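Local coordinates for protein hydrolase (Bacteroides thetaiotaomicron, PDB 2OBB) that is of unknown function in detail but binds a magnesium ion and is probably a hydrolase of the haloacid dehalogenase (HAD) type, at residues G51-L54 with D55-I58; E59-A63 with R64-F68; I109-M112 with I113-K117. One frame throughout, in Å; residues are numbered along the deposited sequence. Where two conformers were deposited one is given.

Contact 1: residues G51-L54 with D55-I58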
loop_
_atom_site.group_PDB
_atom_site.type_symbol
_atom_site.label_atom_id
_atom_site.label_comp_id
_atom_site.label_asym_id
_atom_site.label_seq_id
_atom_site.Cartn_x
_atom_site.Cartn_y
_atom_site.Cartn_z
ATOM N N GLY A 51 7.522 -18.511 -0.598
ATOM C CA GLY A 51 7.673 -19.962 -0.768
ATOM C C GLY A 51 6.495 -20.567 -1.500
ATOM O O GLY A 51 5.922 -19.928 -2.404
ATOM N N GLU A 52 6.110 -21.786 -1.123
ATOM C CA GLU A 52 5.057 -22.508 -1.849
ATOM C C GLU A 52 3.663 -21.852 -1.799
ATOM O O GLU A 52 2.841 -22.096 -2.688
ATOM C CB GLU A 52 5.007 -23.990 -1.449
ATOM C CG GLU A 52 6.049 -24.889 -2.172
ATOM C CD GLU A 52 5.629 -25.304 -3.597
ATOM O OE1 GLU A 52 5.146 -26.441 -3.767
ATOM O OE2 GLU A 52 5.779 -24.504 -4.546
ATOM N N LEU A 53 3.401 -21.020 -0.791
ATOM C CA LEU A 53 2.155 -20.242 -0.763
ATOM C C LEU A 53 2.137 -19.118 -1.802
ATOM O O LEU A 53 1.086 -18.802 -2.368
ATOM C CB LEU A 53 1.877 -19.693 0.633
ATOM C CG LEU A 53 1.429 -20.738 1.656
ATOM C CD1 LEU A 53 1.263 -20.095 3.036
ATOM C CD2 LEU A 53 0.145 -21.449 1.206
ATOM N N LEU A 54 3.299 -18.520 -2.046
ATOM C CA LEU A 54 3.462 -17.612 -3.166
ATOM C C LEU A 54 3.277 -18.360 -4.480
ATOM O O LEU A 54 2.512 -17.929 -5.347
ATOM C CB LEU A 54 4.839 -16.934 -3.144
ATOM C CG LEU A 54 5.053 -15.746 -4.116
ATOM C CD1 LEU A 54 4.021 -14.595 -3.904
ATOM C CD2 LEU A 54 6.510 -15.225 -4.041
ATOM N N ASP A 55 3.989 -19.478 -4.623
ATOM C CA ASP A 55 3.909 -20.288 -5.827
ATOM C C ASP A 55 2.457 -20.624 -6.129
ATOM O O ASP A 55 2.010 -20.480 -7.260
ATOM C CB ASP A 55 4.742 -21.570 -5.679
ATOM C CG ASP A 55 6.256 -21.295 -5.653
ATOM O OD1 ASP A 55 6.681 -20.239 -6.208
ATOM O OD2 ASP A 55 7.017 -22.134 -5.080
ATOM N N GLU A 56 1.715 -21.043 -5.111
ATOM C CA GLU A 56 0.292 -21.315 -5.277
ATOM C C GLU A 56 -0.487 -20.088 -5.803
ATOM O O GLU A 56 -1.329 -20.228 -6.705
ATOM C CB GLU A 56 -0.296 -21.919 -3.998
ATOM C CG GLU A 56 0.070 -23.415 -3.855
ATOM C CD GLU A 56 -0.228 -24.010 -2.481
ATOM O OE1 GLU A 56 -0.963 -23.364 -1.699
ATOM O OE2 GLU A 56 0.280 -25.131 -2.179
ATOM N N ALA A 57 -0.168 -18.891 -5.299
ATOM C CA ALA A 57 -0.814 -17.672 -5.822
ATOM C C ALA A 57 -0.433 -17.435 -7.271
ATOM O O ALA A 57 -1.284 -17.081 -8.089
ATOM C CB ALA A 57 -0.497 -16.427 -4.964
ATOM N N ILE A 58 0.839 -17.651 -7.603
ATOM C CA ILE A 58 1.315 -17.415 -8.970
ATOM C C ILE A 58 0.703 -18.398 -9.975
ATOM O O ILE A 58 0.286 -17.998 -11.088
ATOM C CB ILE A 58 2.850 -17.468 -9.027
ATOM C CG1 ILE A 58 3.424 -16.187 -8.437
ATOM C CG2 ILE A 58 3.346 -17.644 -10.457
ATOM C CD1 ILE A 58 4.856 -16.359 -7.903
#
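Gly51, Glu52, Leu53 and Leu54 each pass a backbone carbonyl forward to the amide four residues on, from Asp55 N to Ile58 N, and so form the first turns of the alpha-helix 51-62. This helix is the crossover of a beta-alpha-beta unit between the parallel strands 42-45 and 70-71. Its bonds are not all alike. The one from Asp55 N to Gly51 O is 3.0 Å long and nearly straight, 167° at the hydrogen. That from Ala57 N to Leu53 O stretches to 3.2 Å; Leu53 O also accepts from Arg49 NH1, so two donors share this oxygen.

Among the side chains, the apolar partners are Leu54 and Ile58, one turn apart. Leu54 holds CG anti to its backbone nitrogen (chi1 -169°), which swings the branch toward the following turn, where Ile58 CD1 meets Leu54 CG at 3.8 Å. Both side chains touch Leu45 of strand 42-45, so this face of the helix rests on the sheet. Ala57 is the buried residue here. Its methyl sits over the carbonyl oxygens of the preceding turn and packs on Phe10, and its side chain is about 6 Å from that of the magnesium ligand Asp11.

The other side faces solvent and is acidic. Glu52 was modelled in two conformers, so its approach to Asp55 is doubtful in detail; in the conformer given, the carboxylate planes are turned 65° apart. Glu56 lays its extended chain back past the carbonyl of Glu52, with CG 3.3 Å from Glu52 O. Beyond that carbonyl, Glu56 OE1 stands 3.7 Å from the methyl carbon Leu53 CD2.

Contact 2: residues E59-A63 with R64-F68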
loop_
_atom_site.group_PDB
_atom_site.type_symbol
_atom_site.label_atom_id
_atom_site.label_comp_id
_atom_site.label_asym_id
_atom_site.label_seq_id
_atom_site.Cartn_x
_atom_site.Cartn_y
_atom_site.Cartn_z
ATOM N N GLU A 59 0.655 -19.678 -9.616
ATOM C CA GLU A 59 0.078 -20.660 -10.529
ATOM C C GLU A 59 -1.422 -20.440 -10.721
ATOM O O GLU A 59 -1.935 -20.587 -11.830
ATOM C CB GLU A 59 0.390 -22.107 -10.118
ATOM C CG GLU A 59 1.442 -22.775 -11.010
ATOM C CD GLU A 59 0.929 -23.146 -12.410
ATOM O OE1 GLU A 59 -0.303 -23.189 -12.632
ATOM O OE2 GLU A 59 1.769 -23.413 -13.296
ATOM N N TRP A 60 -2.113 -20.079 -9.645
ATOM C CA TRP A 60 -3.531 -19.778 -9.736
ATOM C C TRP A 60 -3.740 -18.626 -10.742
ATOM O O TRP A 60 -4.671 -18.657 -11.562
ATOM C CB TRP A 60 -4.069 -19.420 -8.340
ATOM C CG TRP A 60 -5.532 -19.147 -8.301
ATOM C CD1 TRP A 60 -6.532 -20.022 -7.958
ATOM C CD2 TRP A 60 -6.179 -17.911 -8.662
ATOM N NE1 TRP A 60 -7.767 -19.399 -8.079
ATOM C CE2 TRP A 60 -7.576 -18.103 -8.502
ATOM C CE3 TRP A 60 -5.715 -16.680 -9.122
ATOM C CZ2 TRP A 60 -8.514 -17.091 -8.771
ATOM C CZ3 TRP A 60 -6.655 -15.650 -9.377
ATOM C CH2 TRP A 60 -8.038 -15.879 -9.211
ATOM N N CYS A 61 -2.859 -17.628 -10.703
ATOM C CA CYS A 61 -2.948 -16.533 -11.670
ATOM C C CYS A 61 -2.570 -16.963 -13.075
ATOM O O CYS A 61 -3.276 -16.628 -14.033
ATOM C CB CYS A 61 -2.111 -15.336 -11.248
ATOM S SG CYS A 61 -2.739 -14.566 -9.753
ATOM N N ARG A 62 -1.455 -17.687 -13.200
ATOM C CA ARG A 62 -0.982 -18.194 -14.495
ATOM C C ARG A 62 -2.078 -18.979 -15.222
ATOM O O ARG A 62 -2.286 -18.805 -16.422
ATOM C CB ARG A 62 0.247 -19.076 -14.284
ATOM C CG ARG A 62 0.751 -19.750 -15.544
ATOM C CD ARG A 62 2.044 -20.555 -15.332
ATOM N NE ARG A 62 3.126 -19.715 -14.801
ATOM C CZ ARG A 62 3.675 -19.846 -13.587
ATOM N NH1 ARG A 62 4.649 -19.008 -13.230
ATOM N NH2 ARG A 62 3.277 -20.813 -12.735
ATOM N N ALA A 63 -2.789 -19.827 -14.478
ATOM C CA ALA A 63 -3.855 -20.661 -15.043
ATOM C C ALA A 63 -5.023 -19.860 -15.630
ATOM O O ALA A 63 -5.808 -20.380 -16.414
ATOM C CB ALA A 63 -4.351 -21.639 -14.001
ATOM N N ARG A 64 -5.132 -18.597 -15.231
ATOM C CA ARG A 64 -6.153 -17.694 -15.733
ATOM C C ARG A 64 -5.526 -16.720 -16.726
ATOM O O ARG A 64 -6.120 -15.707 -17.115
ATOM C CB ARG A 64 -6.820 -16.980 -14.556
ATOM C CG ARG A 64 -7.900 -17.844 -13.888
ATOM C CD ARG A 64 -8.075 -17.610 -12.394
ATOM N NE ARG A 64 -8.916 -18.654 -11.803
ATOM C CZ ARG A 64 -8.455 -19.806 -11.303
ATOM N NH1 ARG A 64 -7.149 -20.069 -11.295
ATOM N NH2 ARG A 64 -9.294 -20.708 -10.808
ATOM N N GLY A 65 -4.313 -17.052 -17.152
ATOM C CA GLY A 65 -3.587 -16.249 -18.121
ATOM C C GLY A 65 -3.124 -14.920 -17.583
ATOM O O GLY A 65 -2.964 -13.965 -18.353
ATOM N N LEU A 66 -2.935 -14.844 -16.262
ATOM C CA LEU A 66 -2.360 -13.648 -15.635
ATOM C C LEU A 66 -0.949 -13.944 -15.140
ATOM O O LEU A 66 -0.741 -14.783 -14.239
ATOM C CB LEU A 66 -3.254 -13.089 -14.507
ATOM C CG LEU A 66 -2.692 -12.001 -13.586
ATOM C CD1 LEU A 66 -2.247 -10.722 -14.354
ATOM C CD2 LEU A 66 -3.691 -11.663 -12.451
ATOM N N GLU A 67 0.006 -13.241 -15.747
ATOM C CA GLU A 67 1.430 -13.416 -15.477
ATOM C C GLU A 67 2.030 -12.083 -15.111
ATOM O O GLU A 67 1.726 -11.062 -15.750
ATOM C CB GLU A 67 2.126 -14.004 -16.707
ATOM C CG GLU A 67 2.909 -15.254 -16.391
ATOM C CD GLU A 67 3.019 -16.227 -17.571
ATOM O OE1 GLU A 67 3.358 -15.805 -18.716
ATOM O OE2 GLU A 67 2.777 -17.441 -17.342
ATOM N N PHE A 68 2.870 -12.091 -14.072
ATOM C CA PHE A 68 3.388 -10.868 -13.474
ATOM C C PHE A 68 4.741 -10.437 -14.029
ATOM O O PHE A 68 5.572 -11.284 -14.366
ATOM C CB PHE A 68 3.421 -11.000 -11.943
ATOM C CG PHE A 68 2.058 -11.068 -11.345
ATOM C CD1 PHE A 68 1.295 -9.909 -11.210
ATOM C CD2 PHE A 68 1.503 -12.290 -10.985
ATOM C CE1 PHE A 68 0.014 -9.981 -10.699
ATOM C CE2 PHE A 68 0.220 -12.369 -10.479
ATOM C CZ PHE A 68 -0.514 -11.217 -10.335
#
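Trp60 and Arg64 stack one turn apart where helix 51-62 ends in a Schellman motif. The guanidinium lies flat on one indole face, its plane 7° from that of the ring, with Arg64 CZ 3.6 Å from the centroid of the five-membered ring. Behind it, Arg64 CD makes a CH-pi contact over the six-membered ring. A bend at chi2 (149°) folds the arginine back along the helix, while Trp60 keeps CG anti to its backbone nitrogen (chi1 -178°), laying the ring beneath. Arg64 NH1 also donates to Trp60 O at 2.9 Å, almost in the guanidinium plane.

The cap itself is backbone work: Leu66 N reaches Cys61 O at 2.9 Å, Gly65 N reaches Arg62 O, and Gly65 takes the positive phi that the turn needs. Arg64 N comes to Cys61 O from the face opposite to Leu66 N. Inside, Cys61 SG meets the edge of Phe68, 3.8 Å from CE2, and Phe68 packs on Leu43 and Leu45.

Outside, Arg62 NE makes a weak salt bridge of 3.4 Å to Glu67 OE2; in the Glu59 conformer given, Arg62 NH2 pairs with that residue too. Stacking together with the NH1 bond to Trp60 O probably holds the Arg64 guanidinium flat and fixes its rotation, whereas the weak bond to Glu67 probably leaves Arg62 more loosely held.

Contact 3: residues I109-M112 with I113-K117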
loop_
_atom_site.group_PDB
_atom_site.type_symbol
_atom_site.label_atom_id
_atom_site.label_comp_id
_atom_site.label_asym_id
_atom_site.label_seq_id
_atom_site.Cartn_x
_atom_site.Cartn_y
_atom_site.Cartn_z
ATOM N N ILE A 109 -11.431 0.827 -9.904
ATOM C CA ILE A 109 -9.984 0.801 -9.941
ATOM C C ILE A 109 -9.533 1.163 -11.352
ATOM O O ILE A 109 -8.705 2.062 -11.539
ATOM C CB ILE A 109 -9.390 -0.593 -9.492
ATOM C CG1 ILE A 109 -9.524 -0.791 -7.967
ATOM C CG2 ILE A 109 -7.919 -0.725 -9.910
ATOM C CD1 ILE A 109 -9.135 -2.250 -7.469
ATOM N N TYR A 110 -10.115 0.492 -12.346
ATOM C CA TYR A 110 -9.789 0.731 -13.740
ATOM C C TYR A 110 -10.054 2.175 -14.201
ATOM O O TYR A 110 -9.170 2.838 -14.763
ATOM C CB TYR A 110 -10.524 -0.268 -14.620
ATOM C CG TYR A 110 -10.216 -0.082 -16.078
ATOM C CD1 TYR A 110 -8.979 -0.467 -16.609
ATOM C CD2 TYR A 110 -11.152 0.502 -16.927
ATOM C CE1 TYR A 110 -8.680 -0.268 -17.968
ATOM C CE2 TYR A 110 -10.880 0.696 -18.278
ATOM C CZ TYR A 110 -9.645 0.312 -18.797
ATOM O OH TYR A 110 -9.409 0.502 -20.145
ATOM N N GLU A 111 -11.264 2.671 -13.970
ATOM C CA GLU A 111 -11.555 4.080 -14.274
ATOM C C GLU A 111 -10.544 5.036 -13.625
ATOM O O GLU A 111 -10.104 5.994 -14.250
ATOM C CB GLU A 111 -12.981 4.449 -13.881
ATOM C CG GLU A 111 -13.303 5.915 -13.992
ATOM C CD GLU A 111 -14.773 6.231 -13.689
ATOM O OE1 GLU A 111 -15.500 5.322 -13.196
ATOM O OE2 GLU A 111 -15.209 7.389 -13.940
HETATM N N MSE A 112 -10.168 4.785 -12.379
HETATM C CA MSE A 112 -9.253 5.696 -11.673
HETATM C C MSE A 112 -7.862 5.755 -12.336
HETATM O O MSE A 112 -7.315 6.843 -12.568
HETATM C CB MSE A 112 -9.126 5.298 -10.202
HETATM C CG MSE A 112 -10.410 5.396 -9.415
HETATM SE SE MSE A 112 -10.147 4.984 -7.499
HETATM C CE MSE A 112 -9.343 3.259 -7.538
ATOM N N ILE A 113 -7.304 4.583 -12.633
ATOM C CA ILE A 113 -6.024 4.474 -13.332
ATOM C C ILE A 113 -6.097 5.093 -14.743
ATOM O O ILE A 113 -5.233 5.902 -15.133
ATOM C CB ILE A 113 -5.591 2.996 -13.438
ATOM C CG1 ILE A 113 -5.457 2.405 -12.050
ATOM C CG2 ILE A 113 -4.314 2.859 -14.218
ATOM C CD1 ILE A 113 -5.098 0.973 -12.034
ATOM N N LYS A 114 -7.139 4.706 -15.485
ATOM C CA LYS A 114 -7.312 5.096 -16.873
ATOM C C LYS A 114 -7.568 6.586 -17.031
ATOM O O LYS A 114 -6.985 7.230 -17.895
ATOM C CB LYS A 114 -8.464 4.296 -17.496
ATOM C CG LYS A 114 -8.603 4.473 -18.994
ATOM C CD LYS A 114 -7.663 3.545 -19.754
ATOM C CE LYS A 114 -7.667 3.888 -21.248
ATOM N NZ LYS A 114 -8.841 3.275 -21.922
ATOM N N GLU A 115 -8.451 7.126 -16.201
ATOM C CA GLU A 115 -8.878 8.507 -16.330
ATOM C C GLU A 115 -8.078 9.432 -15.408
ATOM O O GLU A 115 -8.328 10.643 -15.374
ATOM C CB GLU A 115 -10.376 8.627 -16.044
ATOM C CG GLU A 115 -11.252 7.651 -16.813
ATOM C CD GLU A 115 -11.133 7.805 -18.329
ATOM O OE1 GLU A 115 -11.167 8.967 -18.811
ATOM O OE2 GLU A 115 -11.008 6.772 -19.038
ATOM N N LYS A 116 -7.106 8.869 -14.686
ATOM C CA LYS A 116 -6.322 9.606 -13.676
ATOM C C LYS A 116 -7.272 10.318 -12.708
ATOM O O LYS A 116 -7.480 11.528 -12.769
ATOM C CB LYS A 116 -5.318 10.563 -14.326
ATOM C CG LYS A 116 -3.969 9.921 -14.623
ATOM C CD LYS A 116 -3.400 10.419 -15.961
ATOM C CE LYS A 116 -2.150 9.624 -16.381
ATOM N NZ LYS A 116 -1.806 9.848 -17.833
ATOM N N LYS A 117 -7.885 9.524 -11.841
ATOM C CA LYS A 117 -8.937 10.002 -10.966
ATOM C C LYS A 117 -8.748 9.473 -9.559
ATOM O O LYS A 117 -8.318 8.333 -9.353
ATOM C CB LYS A 117 -10.306 9.557 -11.487
ATOM C CG LYS A 117 -10.926 10.440 -12.549
ATOM C CD LYS A 117 -12.211 9.799 -13.057
ATOM C CE LYS A 117 -13.091 10.766 -13.865
ATOM N NZ LYS A 117 -14.342 10.071 -14.371
#
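Ile109 and Ile113 lie side by side one turn apart on the buried flank of helix 106-115, Ile109 CG2 3.9 Å from Ile113 CD1. Beneath them Ile113 N donates to Ile109 O in a nearly straight bond (172° at the hydrogen). The tight side continues at Met112, a selenomethionine in this crystal, whose CB is 3.3 Å from Lys117 O. Lys116 turns out of the helix with positive phi, and Lys117 N then closes the end on a lone pair of Met112 O at 2.8 Å. The Tyr110 ring is packed too, on helix 29-38, and its hydroxyl bonds to Glu39.

The looser, charged side is that of Glu111 with Lys117 and of the exposed Lys114. Lys117, extended beyond CG, runs back so that NZ meets the anti lone pair of Glu111 OE2 at 2.9 Å. Putting an alanine at Glu111 removes the carboxylate, and Lys117 NZ would probably be left without its charge mate and its chain freer to swing. Lys114 CB lies over one face of the Tyr110 ring, and bends at chi2 (84°) and chi4 bring NZ beside the hydroxyl, 3.3 Å from Tyr110 OH in a weak bond.

Tyr110 meets Thr32, Leu35 and Leu36 of helix 29-38, the two isoleucines face strand 93-95, Met112 and Ile113 meet Val100 of the second subunit, and Glu111, Met112 and Lys117 touch Ile122 of helix 119-123.

From the N terminus the three contacts follow in series; each is a short continuous stretch, and none nests in or crosses another. Contact 1 builds the first turns of the helix that leaves strand 42-45. Contact 2 adjoins it, ending the same helix and turning the chain toward strand 70-71, so together they span the crossover between two parallel strands. Contact 3 comes after strand 93-95, at the far end of the sheet order, and closes helix 106-115 ahead of helix 119-123. It lies across the chain's centre from contact 1, centres about 29 Å apart, with the parallel sheet, whose strand ends carry the magnesium site, between them.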